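Local coordinates for N-acetyltransferase family protein (Bacillus anthracis, PDB 3LNB) that transfers acetyl groups from acetyl-coenzyme A to arylamines and inactivates the antibacterial drug sulfamethoxazole, probably by N-acetylation, at residues P67-I73 with R95-Y100; L86-L91 with E101-L105; N130-P134 with H241-P245; K248-T252 with S262-K266. The protein carries 1 engineered substitution. All coordinates share one frame; numbering follows the deposited sequence.

Contact 1 (P67-I73 with R95-Y100); sequences PFENLDI and RGGLCY. Engineered in segment 67-73: Phe68 (natural residue Tyr). With COA (coenzyme A), chain B.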
# COMPACT_ATOMS: atom_id res chain seq x y z
N PRO A 67 -5.85 -6.12 -3.23
CA PRO A 67 -5.84 -5.11 -4.29
C PRO A 67 -5.74 -3.69 -3.74
O PRO A 67 -6.27 -3.38 -2.67
CB PRO A 67 -7.17 -5.32 -5.01
CG PRO A 67 -7.55 -6.74 -4.65
CD PRO A 67 -7.14 -6.82 -3.21
N PHE A 68 -5.04 -2.83 -4.48
CA PHE A 68 -4.90 -1.42 -4.12
C PHE A 68 -6.09 -0.80 -4.86
O PHE A 68 -6.13 -0.81 -6.09
CB PHE A 68 -3.58 -0.86 -4.67
CG PHE A 68 -3.44 0.63 -4.51
CD1 PHE A 68 -2.90 1.18 -3.35
CD2 PHE A 68 -3.83 1.49 -5.54
CE1 PHE A 68 -2.76 2.56 -3.20
CE2 PHE A 68 -3.70 2.87 -5.41
CZ PHE A 68 -3.16 3.41 -4.24
N GLU A 69 -7.07 -0.28 -4.12
CA GLU A 69 -8.24 0.31 -4.75
C GLU A 69 -8.92 1.42 -3.96
O GLU A 69 -8.75 1.53 -2.74
CB GLU A 69 -9.26 -0.79 -5.09
CG GLU A 69 -9.58 -1.76 -3.95
CD GLU A 69 -10.93 -1.50 -3.28
OE1 GLU A 69 -11.41 -2.40 -2.55
OE2 GLU A 69 -11.50 -0.40 -3.47
N ASN A 70 -9.70 2.22 -4.67
CA ASN A 70 -10.42 3.37 -4.12
C ASN A 70 -11.91 3.28 -4.44
O ASN A 70 -12.59 4.31 -4.50
CB ASN A 70 -9.88 4.64 -4.76
CG ASN A 70 -10.27 4.76 -6.22
OD1 ASN A 70 -10.53 3.75 -6.88
ND2 ASN A 70 -10.31 5.98 -6.73
N LEU A 71 -12.41 2.07 -4.64
CA LEU A 71 -13.82 1.87 -5.00
C LEU A 71 -14.85 2.42 -4.01
O LEU A 71 -15.95 2.79 -4.43
CB LEU A 71 -14.09 0.39 -5.27
CG LEU A 71 -13.13 -0.28 -6.26
CD1 LEU A 71 -13.61 -1.70 -6.52
CD2 LEU A 71 -13.08 0.50 -7.58
N ASP A 72 -14.53 2.48 -2.72
CA ASP A 72 -15.47 3.02 -1.75
C ASP A 72 -15.60 4.53 -1.96
O ASP A 72 -16.68 5.10 -1.81
CB ASP A 72 -15.02 2.74 -0.31
CG ASP A 72 -15.41 1.35 0.16
OD1 ASP A 72 -16.11 0.63 -0.59
OD2 ASP A 72 -15.02 0.97 1.27
N ILE A 73 -14.48 5.16 -2.31
CA ILE A 73 -14.47 6.59 -2.58
C ILE A 73 -15.36 6.82 -3.79
O ILE A 73 -16.17 7.74 -3.81
CB ILE A 73 -13.02 7.10 -2.88
CG1 ILE A 73 -12.14 6.93 -1.64
CG2 ILE A 73 -13.06 8.55 -3.33
CD1 ILE A 73 -10.71 7.39 -1.82
N ARG A 95 -12.07 -7.38 0.22
CA ARG A 95 -11.91 -6.17 -0.58
C ARG A 95 -10.44 -5.74 -0.47
O ARG A 95 -9.63 -6.38 0.20
CB ARG A 95 -12.80 -5.03 -0.05
CG ARG A 95 -14.31 -5.20 -0.27
CD ARG A 95 -14.73 -4.86 -1.70
NE ARG A 95 -14.25 -3.54 -2.11
CZ ARG A 95 -14.76 -2.38 -1.69
NH1 ARG A 95 -15.79 -2.36 -0.85
NH2 ARG A 95 -14.22 -1.24 -2.10
N GLY A 96 -10.12 -4.63 -1.14
CA GLY A 96 -8.78 -4.09 -1.10
C GLY A 96 -8.84 -2.71 -0.48
O GLY A 96 -9.72 -2.44 0.35
N GLY A 97 -7.93 -1.82 -0.87
CA GLY A 97 -7.95 -0.48 -0.32
C GLY A 97 -6.76 0.37 -0.71
O GLY A 97 -5.90 -0.06 -1.48
N LEU A 98 -6.72 1.59 -0.18
CA LEU A 98 -5.61 2.49 -0.47
C LEU A 98 -4.53 2.33 0.60
O LEU A 98 -4.71 1.60 1.58
CB LEU A 98 -6.11 3.94 -0.54
CG LEU A 98 -7.01 4.26 -1.75
CD1 LEU A 98 -7.55 5.69 -1.64
CD2 LEU A 98 -6.22 4.10 -3.04
N CYS A 99 -3.43 3.04 0.42
CA CYS A 99 -2.30 2.96 1.35
C CYS A 99 -2.64 3.08 2.83
O CYS A 99 -2.21 2.26 3.64
CB CYS A 99 -1.27 4.03 0.98
SG CYS A 99 -1.91 5.71 1.04
N TYR A 100 -3.42 4.10 3.21
CA TYR A 100 -3.76 4.27 4.62
C TYR A 100 -4.59 3.14 5.22
O TYR A 100 -4.67 3.00 6.44
CB TYR A 100 -4.45 5.62 4.86
CG TYR A 100 -5.66 5.86 3.99
CD1 TYR A 100 -5.54 6.51 2.76
CD2 TYR A 100 -6.92 5.43 4.39
CE1 TYR A 100 -6.65 6.72 1.95
CE2 TYR A 100 -8.03 5.63 3.59
CZ TYR A 100 -7.89 6.27 2.37
OH TYR A 100 -9.00 6.45 1.58
N1A COA B . -5.50 7.41 -8.79
C2A COA B . -6.36 7.04 -9.73
N3A COA B . -5.95 6.61 -10.91
C4A COA B . -4.64 6.53 -11.19
C5A COA B . -3.71 6.92 -10.23
C6A COA B . -4.18 7.37 -9.00
N6A COA B . -3.33 7.73 -8.05
N7A COA B . -2.51 6.73 -10.75
C8A COA B . -2.66 6.24 -11.98
N9A COA B . -3.96 6.12 -12.25
C1B COA B . -4.53 5.51 -13.48
C2B COA B . -4.10 6.21 -14.76
O2B COA B . -4.91 7.38 -14.97
C3B COA B . -4.44 5.14 -15.79
O3B COA B . -5.79 5.28 -16.25
P3B COA B . -6.14 4.88 -17.77
O7A COA B . -5.53 3.58 -18.16
O8A COA B . -7.74 4.87 -17.88
O9A COA B . -5.61 6.10 -18.67
C4B COA B . -4.28 3.83 -15.01
O4B COA B . -3.96 4.20 -13.66
C5B COA B . -3.13 2.99 -15.56
O5B COA B . -1.90 3.70 -15.44
P1A COA B . -0.58 3.13 -16.14
O1A COA B . 0.64 4.04 -15.62
O2A COA B . -0.69 3.14 -17.62
O3A COA B . -0.38 1.63 -15.57
P2A COA B . 0.26 1.29 -14.13
O4A COA B . 1.84 1.10 -14.40
O5A COA B . -0.36 0.07 -13.57
O6A COA B . 0.11 2.59 -13.19
CBP COA B . -0.56 2.56 -10.82
CCP COA B . -0.99 2.73 -12.28
CDP COA B . -0.15 1.11 -10.56
CEP COA B . -1.73 2.93 -9.91
CAP COA B . 0.62 3.49 -10.52
OAP COA B . 0.25 4.84 -10.81
C9P COA B . 1.04 3.41 -9.05
O9P COA B . 1.63 2.43 -8.61
N8P COA B . 0.72 4.49 -8.33
C7P COA B . 1.05 4.63 -6.90
C6P COA B . -0.12 5.24 -6.14
C5P COA B . 0.32 5.77 -4.77
O5P COA B . 0.98 6.80 -4.69
N4P COA B . -0.08 5.06 -3.72
C3P COA B . 0.28 5.45 -2.35
C2P COA B . -0.62 6.58 -1.85
S1P COA B . -2.35 6.07 -1.54

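Contact 2 (L86-L91 with E101-L105); sequences LVEKLL and ELNSL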
# COMPACT_ATOMS: atom_id res chain seq x y z
N LEU A 86 -11.32 -2.37 9.32
CA LEU A 86 -10.31 -2.86 8.40
C LEU A 86 -10.44 -4.37 8.24
O LEU A 86 -10.40 -4.89 7.13
CB LEU A 86 -8.91 -2.49 8.90
CG LEU A 86 -8.62 -0.98 8.80
CD1 LEU A 86 -7.34 -0.66 9.53
CD2 LEU A 86 -8.52 -0.59 7.34
N VAL A 87 -10.61 -5.07 9.36
CA VAL A 87 -10.77 -6.52 9.30
C VAL A 87 -12.02 -6.87 8.50
O VAL A 87 -12.01 -7.77 7.67
CB VAL A 87 -10.90 -7.14 10.73
CG1 VAL A 87 -11.25 -8.62 10.63
CG2 VAL A 87 -9.58 -6.96 11.50
N GLU A 88 -13.10 -6.13 8.73
CA GLU A 88 -14.36 -6.37 8.03
C GLU A 88 -14.23 -6.17 6.52
O GLU A 88 -14.61 -7.02 5.73
CB GLU A 88 -15.46 -5.45 8.55
CG GLU A 88 -16.84 -5.82 8.03
CD GLU A 88 -17.24 -7.23 8.42
OE1 GLU A 88 -16.98 -7.61 9.59
OE2 GLU A 88 -17.81 -7.96 7.58
N LYS A 89 -13.67 -5.02 6.13
CA LYS A 89 -13.53 -4.72 4.71
C LYS A 89 -12.48 -5.52 3.95
O LYS A 89 -12.83 -6.27 3.03
CB LYS A 89 -13.25 -3.22 4.51
CG LYS A 89 -13.13 -2.80 3.06
CD LYS A 89 -12.78 -1.32 2.91
CE LYS A 89 -12.53 -0.97 1.44
NZ LYS A 89 -12.04 0.42 1.24
N LEU A 90 -11.22 -5.38 4.34
CA LEU A 90 -10.13 -6.06 3.64
C LEU A 90 -9.96 -7.56 3.84
O LEU A 90 -9.43 -8.24 2.97
CB LEU A 90 -8.79 -5.39 3.95
CG LEU A 90 -8.51 -4.05 3.27
CD1 LEU A 90 -9.41 -2.99 3.86
CD2 LEU A 90 -7.05 -3.69 3.46
N LEU A 91 -10.39 -8.08 4.98
CA LEU A 91 -10.24 -9.50 5.21
C LEU A 91 -11.53 -10.28 4.98
O LEU A 91 -11.60 -11.12 4.08
CB LEU A 91 -9.70 -9.76 6.62
CG LEU A 91 -8.40 -9.02 6.95
CD1 LEU A 91 -7.91 -9.42 8.33
CD2 LEU A 91 -7.35 -9.31 5.90
N GLU A 101 -5.21 2.33 4.37
CA GLU A 101 -6.00 1.20 4.86
C GLU A 101 -5.12 -0.03 4.91
O GLU A 101 -5.07 -0.74 5.91
CB GLU A 101 -7.20 0.94 3.95
CG GLU A 101 -8.17 2.11 3.89
CD GLU A 101 -9.27 1.90 2.86
OE1 GLU A 101 -10.29 1.26 3.19
OE2 GLU A 101 -9.09 2.36 1.72
N LEU A 102 -4.40 -0.28 3.82
CA LEU A 102 -3.50 -1.42 3.73
C LEU A 102 -2.47 -1.39 4.86
O LEU A 102 -2.29 -2.38 5.57
CB LEU A 102 -2.80 -1.44 2.37
CG LEU A 102 -3.71 -1.76 1.18
CD1 LEU A 102 -2.98 -1.49 -0.14
CD2 LEU A 102 -4.14 -3.22 1.27
N ASN A 103 -1.81 -0.25 5.04
CA ASN A 103 -0.79 -0.14 6.08
C ASN A 103 -1.34 -0.01 7.50
O ASN A 103 -0.64 -0.34 8.45
CB ASN A 103 0.17 1.01 5.77
CG ASN A 103 1.15 0.66 4.66
OD1 ASN A 103 1.53 -0.50 4.49
ND2 ASN A 103 1.57 1.66 3.90
N SER A 104 -2.57 0.47 7.64
CA SER A 104 -3.15 0.55 8.97
C SER A 104 -3.44 -0.88 9.42
O SER A 104 -3.19 -1.25 10.57
CB SER A 104 -4.45 1.37 8.96
OG SER A 104 -4.18 2.76 8.97
N LEU A 105 -3.96 -1.69 8.50
CA LEU A 105 -4.27 -3.08 8.80
C LEU A 105 -2.99 -3.83 9.16
O LEU A 105 -2.93 -4.52 10.18
CB LEU A 105 -4.93 -3.76 7.61
CG LEU A 105 -5.19 -5.27 7.79
CD1 LEU A 105 -6.16 -5.50 8.95
CD2 LEU A 105 -5.77 -5.83 6.50

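Contact 3 (N130-P134 with H241-P245); sequences NKWKP and HKESP. With COA (coenzyme A), chain B.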
# COMPACT_ATOMS: atom_id res chain seq x y z
N ASN A 130 5.96 16.56 -12.24
CA ASN A 130 6.96 17.18 -11.39
C ASN A 130 6.39 18.04 -10.25
O ASN A 130 6.49 19.27 -10.28
CB ASN A 130 7.90 18.04 -12.25
CG ASN A 130 8.34 17.33 -13.52
OD1 ASN A 130 7.77 17.53 -14.60
ND2 ASN A 130 9.36 16.49 -13.41
N LYS A 131 5.78 17.40 -9.26
CA LYS A 131 5.22 18.13 -8.13
C LYS A 131 4.84 17.16 -7.03
O LYS A 131 4.72 15.96 -7.26
CB LYS A 131 3.99 18.92 -8.55
CG LYS A 131 2.86 18.05 -9.08
CD LYS A 131 1.67 18.91 -9.50
CE LYS A 131 0.55 18.05 -10.08
NZ LYS A 131 0.11 17.02 -9.09
N TRP A 132 4.65 17.69 -5.82
CA TRP A 132 4.26 16.84 -4.71
C TRP A 132 2.75 16.65 -4.74
O TRP A 132 2.00 17.57 -5.06
CB TRP A 132 4.66 17.48 -3.38
CG TRP A 132 6.13 17.62 -3.17
CD1 TRP A 132 6.89 18.74 -3.35
CD2 TRP A 132 7.03 16.60 -2.72
NE1 TRP A 132 8.20 18.49 -3.03
CE2 TRP A 132 8.32 17.18 -2.64
CE3 TRP A 132 6.88 15.25 -2.37
CZ2 TRP A 132 9.45 16.46 -2.24
CZ3 TRP A 132 8.00 14.53 -1.96
CH2 TRP A 132 9.27 15.14 -1.90
N LYS A 133 2.31 15.43 -4.43
CA LYS A 133 0.89 15.15 -4.35
C LYS A 133 0.50 15.82 -3.03
O LYS A 133 1.37 16.31 -2.31
CB LYS A 133 0.63 13.64 -4.30
CG LYS A 133 0.93 12.88 -5.59
CD LYS A 133 -0.03 13.25 -6.73
CE LYS A 133 0.10 12.26 -7.90
NZ LYS A 133 -0.70 12.67 -9.09
N PRO A 134 -0.80 15.84 -2.68
CA PRO A 134 -1.22 16.47 -1.42
C PRO A 134 -0.43 16.04 -0.18
O PRO A 134 -0.07 14.87 -0.03
CB PRO A 134 -2.70 16.09 -1.33
CG PRO A 134 -3.12 16.05 -2.77
CD PRO A 134 -1.97 15.29 -3.40
N HIS A 241 -9.84 16.47 -1.37
CA HIS A 241 -8.89 17.43 -1.95
C HIS A 241 -9.05 17.53 -3.47
O HIS A 241 -9.15 16.51 -4.16
CB HIS A 241 -7.45 17.03 -1.60
CG HIS A 241 -6.44 18.12 -1.81
ND1 HIS A 241 -6.13 18.63 -3.05
CD2 HIS A 241 -5.66 18.79 -0.92
CE1 HIS A 241 -5.19 19.55 -2.93
NE2 HIS A 241 -4.89 19.67 -1.65
N LYS A 242 -9.08 18.75 -3.98
CA LYS A 242 -9.23 18.98 -5.43
C LYS A 242 -8.10 18.35 -6.22
O LYS A 242 -8.29 17.97 -7.38
CB LYS A 242 -9.27 20.48 -5.72
CG LYS A 242 -10.45 21.20 -5.08
CD LYS A 242 -11.76 20.81 -5.74
CE LYS A 242 -11.83 21.33 -7.17
NZ LYS A 242 -11.87 22.83 -7.22
N GLU A 243 -6.92 18.25 -5.62
CA GLU A 243 -5.79 17.64 -6.31
C GLU A 243 -5.58 16.20 -5.86
O GLU A 243 -4.58 15.58 -6.22
CB GLU A 243 -4.49 18.43 -6.10
CG GLU A 243 -4.36 19.70 -6.93
CD GLU A 243 -2.91 20.20 -7.00
OE1 GLU A 243 -2.13 19.69 -7.83
OE2 GLU A 243 -2.56 21.10 -6.21
N SER A 244 -6.51 15.68 -5.07
CA SER A 244 -6.37 14.29 -4.64
C SER A 244 -6.41 13.43 -5.88
O SER A 244 -7.31 13.56 -6.71
CB SER A 244 -7.52 13.88 -3.72
OG SER A 244 -7.59 12.46 -3.67
N PRO A 245 -5.44 12.52 -6.03
CA PRO A 245 -5.38 11.64 -7.19
C PRO A 245 -6.46 10.56 -7.14
O PRO A 245 -6.83 9.99 -8.16
CB PRO A 245 -3.99 11.01 -7.07
CG PRO A 245 -3.23 11.93 -6.17
CD PRO A 245 -4.26 12.35 -5.17
N1A COA B . -5.50 7.41 -8.79
C2A COA B . -6.36 7.04 -9.73
N3A COA B . -5.95 6.61 -10.91
C4A COA B . -4.64 6.53 -11.19
C5A COA B . -3.71 6.92 -10.23
C6A COA B . -4.18 7.37 -9.00
N6A COA B . -3.33 7.73 -8.05
N7A COA B . -2.51 6.73 -10.75
C8A COA B . -2.66 6.24 -11.98
N9A COA B . -3.96 6.12 -12.25
C1B COA B . -4.53 5.51 -13.48
C2B COA B . -4.10 6.21 -14.76
O2B COA B . -4.91 7.38 -14.97
C3B COA B . -4.44 5.14 -15.79
O3B COA B . -5.79 5.28 -16.25
P3B COA B . -6.14 4.88 -17.77
O7A COA B . -5.53 3.58 -18.16
O8A COA B . -7.74 4.87 -17.88
O9A COA B . -5.61 6.10 -18.67
C4B COA B . -4.28 3.83 -15.01
O4B COA B . -3.96 4.20 -13.66
C5B COA B . -3.13 2.99 -15.56
O5B COA B . -1.90 3.70 -15.44
P1A COA B . -0.58 3.13 -16.14
O1A COA B . 0.64 4.04 -15.62
O2A COA B . -0.69 3.14 -17.62
O3A COA B . -0.38 1.63 -15.57
P2A COA B . 0.26 1.29 -14.13
O4A COA B . 1.84 1.10 -14.40
O5A COA B . -0.36 0.07 -13.57
O6A COA B . 0.11 2.59 -13.19
CBP COA B . -0.56 2.56 -10.82
CCP COA B . -0.99 2.73 -12.28
CDP COA B . -0.15 1.11 -10.56
CEP COA B . -1.73 2.93 -9.91
CAP COA B . 0.62 3.49 -10.52
OAP COA B . 0.25 4.84 -10.81
C9P COA B . 1.04 3.41 -9.05
O9P COA B . 1.63 2.43 -8.61
N8P COA B . 0.72 4.49 -8.33
C7P COA B . 1.05 4.63 -6.90
C6P COA B . -0.12 5.24 -6.14
C5P COA B . 0.32 5.77 -4.77
O5P COA B . 0.98 6.80 -4.69
N4P COA B . -0.08 5.06 -3.72
C3P COA B . 0.28 5.45 -2.35
C2P COA B . -0.62 6.58 -1.85
S1P COA B . -2.35 6.07 -1.54

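Contact 4 (K248-T252 with S262-K266); sequences KGAIT and SLTNK. With COA (coenzyme A), chain B.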
# COMPACT_ATOMS: atom_id res chain seq x y z
N LYS A 248 -10.90 11.06 -8.52
CA LYS A 248 -11.12 11.45 -9.90
C LYS A 248 -11.57 10.31 -10.81
O LYS A 248 -12.06 10.54 -11.92
CB LYS A 248 -9.84 12.05 -10.49
CG LYS A 248 -9.27 13.20 -9.71
CD LYS A 248 -10.16 14.43 -9.78
CE LYS A 248 -9.41 15.65 -9.27
NZ LYS A 248 -8.84 15.42 -7.91
N GLY A 249 -11.39 9.08 -10.35
CA GLY A 249 -11.76 7.94 -11.16
C GLY A 249 -11.34 6.66 -10.47
O GLY A 249 -10.38 6.66 -9.69
N ALA A 250 -12.04 5.57 -10.75
CA ALA A 250 -11.75 4.30 -10.12
C ALA A 250 -10.41 3.72 -10.54
O ALA A 250 -10.00 3.82 -11.70
CB ALA A 250 -12.86 3.30 -10.41
N ILE A 251 -9.72 3.12 -9.57
CA ILE A 251 -8.45 2.48 -9.82
C ILE A 251 -8.37 1.23 -8.95
O ILE A 251 -8.82 1.23 -7.79
CB ILE A 251 -7.24 3.41 -9.49
CG1 ILE A 251 -5.91 2.67 -9.73
CG2 ILE A 251 -7.30 3.85 -8.04
CD1 ILE A 251 -5.76 2.05 -11.11
N THR A 252 -7.86 0.15 -9.53
CA THR A 252 -7.69 -1.11 -8.82
C THR A 252 -6.42 -1.70 -9.41
O THR A 252 -6.30 -1.85 -10.63
CB THR A 252 -8.88 -2.08 -9.05
OG1 THR A 252 -10.09 -1.49 -8.54
CG2 THR A 252 -8.65 -3.40 -8.31
N SER A 262 -3.68 -3.21 -13.67
CA SER A 262 -4.43 -2.03 -13.26
C SER A 262 -5.72 -1.89 -14.06
O SER A 262 -5.75 -2.09 -15.28
CB SER A 262 -3.57 -0.78 -13.41
OG SER A 262 -2.48 -0.80 -12.50
N LEU A 263 -6.78 -1.54 -13.36
CA LEU A 263 -8.08 -1.38 -13.99
C LEU A 263 -8.77 -0.08 -13.60
O LEU A 263 -8.91 0.23 -12.42
CB LEU A 263 -8.98 -2.56 -13.59
CG LEU A 263 -10.42 -2.51 -14.09
CD1 LEU A 263 -10.45 -2.82 -15.59
CD2 LEU A 263 -11.27 -3.53 -13.32
N THR A 264 -9.19 0.68 -14.61
CA THR A 264 -9.91 1.92 -14.38
C THR A 264 -11.29 1.72 -15.01
O THR A 264 -11.58 0.64 -15.52
CB THR A 264 -9.22 3.12 -15.06
OG1 THR A 264 -9.24 2.96 -16.49
CG2 THR A 264 -7.78 3.23 -14.60
N ASN A 265 -12.14 2.74 -14.97
CA ASN A 265 -13.46 2.62 -15.57
C ASN A 265 -13.33 2.54 -17.09
O ASN A 265 -14.15 1.92 -17.76
CB ASN A 265 -14.34 3.82 -15.22
CG ASN A 265 -14.72 3.85 -13.75
OD1 ASN A 265 -15.19 2.85 -13.20
ND2 ASN A 265 -14.53 5.01 -13.11
N LYS A 266 -12.27 3.15 -17.61
CA LYS A 266 -12.02 3.21 -19.05
C LYS A 266 -11.05 2.19 -19.65
O LYS A 266 -11.24 1.73 -20.78
CB LYS A 266 -11.51 4.61 -19.42
CG LYS A 266 -12.30 5.76 -18.81
CD LYS A 266 -13.72 5.78 -19.31
CE LYS A 266 -14.45 7.01 -18.78
NZ LYS A 266 -15.88 7.03 -19.22
N1A COA B . -5.50 7.41 -8.79
C2A COA B . -6.36 7.04 -9.73
N3A COA B . -5.95 6.61 -10.91
C4A COA B . -4.64 6.53 -11.19
C5A COA B . -3.71 6.92 -10.23
C6A COA B . -4.18 7.37 -9.00
N6A COA B . -3.33 7.73 -8.05
N7A COA B . -2.51 6.73 -10.75
C8A COA B . -2.66 6.24 -11.98
N9A COA B . -3.96 6.12 -12.25
C1B COA B . -4.53 5.51 -13.48
C2B COA B . -4.10 6.21 -14.76
O2B COA B . -4.91 7.38 -14.97
C3B COA B . -4.44 5.14 -15.79
O3B COA B . -5.79 5.28 -16.25
P3B COA B . -6.14 4.88 -17.77
O7A COA B . -5.53 3.58 -18.16
O8A COA B . -7.74 4.87 -17.88
O9A COA B . -5.61 6.10 -18.67
C4B COA B . -4.28 3.83 -15.01
O4B COA B . -3.96 4.20 -13.66
C5B COA B . -3.13 2.99 -15.56
O5B COA B . -1.90 3.70 -15.44
P1A COA B . -0.58 3.13 -16.14
O1A COA B . 0.64 4.04 -15.62
O2A COA B . -0.69 3.14 -17.62
O3A COA B . -0.38 1.63 -15.57
P2A COA B . 0.26 1.29 -14.13
O4A COA B . 1.84 1.10 -14.40
O5A COA B . -0.36 0.07 -13.57
O6A COA B . 0.11 2.59 -13.19
CBP COA B . -0.56 2.56 -10.82
CCP COA B . -0.99 2.73 -12.28
CDP COA B . -0.15 1.11 -10.56
CEP COA B . -1.73 2.93 -9.91
CAP COA B . 0.62 3.49 -10.52
OAP COA B . 0.25 4.84 -10.81
C9P COA B . 1.04 3.41 -9.05
O9P COA B . 1.63 2.43 -8.61
N8P COA B . 0.72 4.49 -8.33
C7P COA B . 1.05 4.63 -6.90
C6P COA B . -0.12 5.24 -6.14
C5P COA B . 0.32 5.77 -4.77
O5P COA B . 0.98 6.80 -4.69
N4P COA B . -0.08 5.06 -3.72
C3P COA B . 0.28 5.45 -2.35
C2P COA B . -0.62 6.58 -1.85
S1P COA B . -2.35 6.07 -1.54
O HOH W 1 -11.13 -0.03 -10.73

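Contact 1 (P67-I73 with R95-Y100)
Glu69 and Arg95 form the polar half of this contact, beside a short backbone bridge in which Gly97 N donates to Pro67 O at 2.9 Å and Glu69 N returns to Gly97 O, also at 2.9 Å. The Glu69 side chain runs outward from CB, which sits against the carbonyl of Ile251. Chi1 of 49° sets CG between the backbone N and the carbonyl carbon and turns it over the glycines, 3.5 Å from Gly97 N; a second bend at chi2 brings CD back toward Arg95. At the tip, OE1 takes the N-H of Gly96 (2.9 Å from Gly96 N) on its anti side, along with weak bonds from NE and NH2 of Arg95. Glu69 OE2 offers its syn lone pair to Arg95 NH2 at 3.2 Å. It also accepts Leu71 N almost head-on. Carboxylate and guanidinium are nearly coplanar, 25° apart. Asp72 is turned quite differently, its plane at 78° to the guanidinium: OD1 alone receives both NH1, at 3.0 Å, and NH2, while OD2 pairs with Lys89. On the apolar side, Leu98 CD2 lies over one face of the engineered Phe68 ring, 3.4 Å from CZ, and Leu98 CD1 meets Ile73 CD1. Next along the chain, Cys99 lies in the coenzyme A pocket and is probably the catalytic cysteine of the Cys-His-Asp triad known in this family. Arg95 is thus shared by two carboxylates that fix its rotation and probably balance its charge, so the loop leading into that cysteine is held by backbone and ionic bonds together.

Contact 2 (L86-L91 with E101-L105)
The Glu101 carboxylate is the flat group of this contact, and Lys89 comes to its rim: NZ uses the syn lone pair of OE1 at 2.8 Å. Leu90 CD1 stands off one side of the carboxylate plane, 4.4 Å from OE1, in loose packing. OE2 accepts the N-H of Leu98, the residue just before helix 99-112, so both oxygens are engaged. Lys89 gets there fully stretched, with CG anti to the backbone N (chi1 -179°) and every later torsion extended, and its ammonium has a second carboxylate partner in Asp72, which also takes Arg95.

Beside the ion pair the contact is leucine on leucine. Leu86 spreads its branches along the opposing helix, CD1 lying 3.6 Å from Ser104 CB and CD2 3.7 Å from Glu101 O. Leu90 CD2 meets Leu102 CD2 at 3.7 Å, the two side chains running at about a right angle. Leu105 fills the other end: chi1 of 176° swings its branches against Leu86 and Leu90, where CD1 faces Leu86 CB while CD2 touches Leu90 CD2 and Leu91 CD2, each 3.9 Å away. The two helical segments cross at -121°, their axes approaching to 10.5 Å.

Helix 34-42 closes the apolar end, with Leu35 on Val87, Phe39 on Leu105 and Arg42 on Leu91, while Ile81 of the preceding loop packs on Leu86 and Glu101. From the far side of helix 99-112, Asn103 reaches Val139 of strand 131-145 and Asp153, which ties this helical layer to the neighbouring sheet.

Contact 3 (N130-P134 with H241-P245)
Pro134 is the hub of the contact. Its CG sits almost squarely over one face of the His241 imidazole, 3.9 Å from the ring centroid and 6° off the normal, a clear CH-pi contact. The same CG rests 3.8 Å from Glu243 O. The imidazole's rotation is probably restrained by Glu243 N, which lies in the ring plane and donates to His241 ND1 at 2.7 Å.

The Pro245 and Pro134 rings approach each other through their CD atoms, 4.1 Å apart. Pro245 CG also packs on Lys133 CD at 3.5 Å; the lysine chain, bent at chi2, continues past the proline ring to a salt bridge with Asp126. Pro245 borders coenzyme A as well: CB is 3.5 Å from N6A, and the backbone O lies 3.0 Å from N1A, a close approach rather than a clear hydrogen bond.

Glu243 points its carboxylate toward Lys131, but OE1 to NZ is 3.7 Å, a long and presumably feeble ion pair on the solvent-exposed side.

His241 to Ser244 is a type I beta turn, closed by Ser244 N to His241 O, that follows helix 228-240. The irregular part of strand 131-145 at Pro134, in the large antiparallel sheet, thus packs against a turn whose next residue borders the adenine pocket.

Contact 4 (K248-T252 with S262-K266)
Where Ala250 and Ile251 run beside Leu263 and Thr264, the pairing is carried by C-H donors: Thr264 CA lies 3.3 Å from Ala250 O, and Ile251 CA 3.5 Å from Leu263 O. Regular bonding comes one residue on, and even there unevenly. Leu263 N donates to Thr252 O at 2.8 Å, in the carbonyl plane, whereas the return bond from Thr252 N to Leu263 O is weak at 3.1 Å. A water fills in, donating to Leu263 O at 2.8 Å and also hydrogen-bonded to Thr252 OG1.

This is the open end of a beta hairpin, strands 252-256 and 259-263 of the smaller antiparallel sheet. Thr252 and Leu263 put their side chains on the same face, against Phe294 of helix 283-294.

Coenzyme A lies against other side chains. Ile251 is turned from the partner strand at CB, which sits 3.7 Å from adenine N3A; with CG1 anti to the backbone N (chi1 178°), CD1 reaches back along the ligand toward Ser262 CB and Thr264 CG2. Ser262 OG donates to O5A of the diphosphate at 2.5 Å, a length short enough that its detail is doubtful. Two residues on, Thr264 takes chi1 of 65°, which brings OG1 to 2.8 Å from O8A of the 3'-phosphate and CG2 against the ribose. The same OG1 is bonded to Asn267 N and weakly to Lys266 N. At the outer end the Asn265 amide bends back over Ala250 CB, whose other neighbours include Leu71, Met74 and Tyr286.

In the fold
Contacts 1 and 2 alternate along the chain and share helix 99-112; their centres are 9 Å apart, and a salt bridge joins them. Contacts 3 and 4 follow in sequence, with centres about 17 Å apart, joined where Lys248 reaches the Lys242 carbonyl. Contact 4 touches contact 1 through the Asn70 amide, which holds Ile251 N and Gly249 O, and both reach the five-stranded sheet. Contact 3 uses the eight-stranded sheet instead and lies about 24 Å, centre to centre, from contact 2. Contacts 1, 3 and 4 all touch coenzyme A, so helices and both sheets meet round one cofactor site, with contact 2 one layer away, the Leu102 side chain about 8 Å from the cofactor.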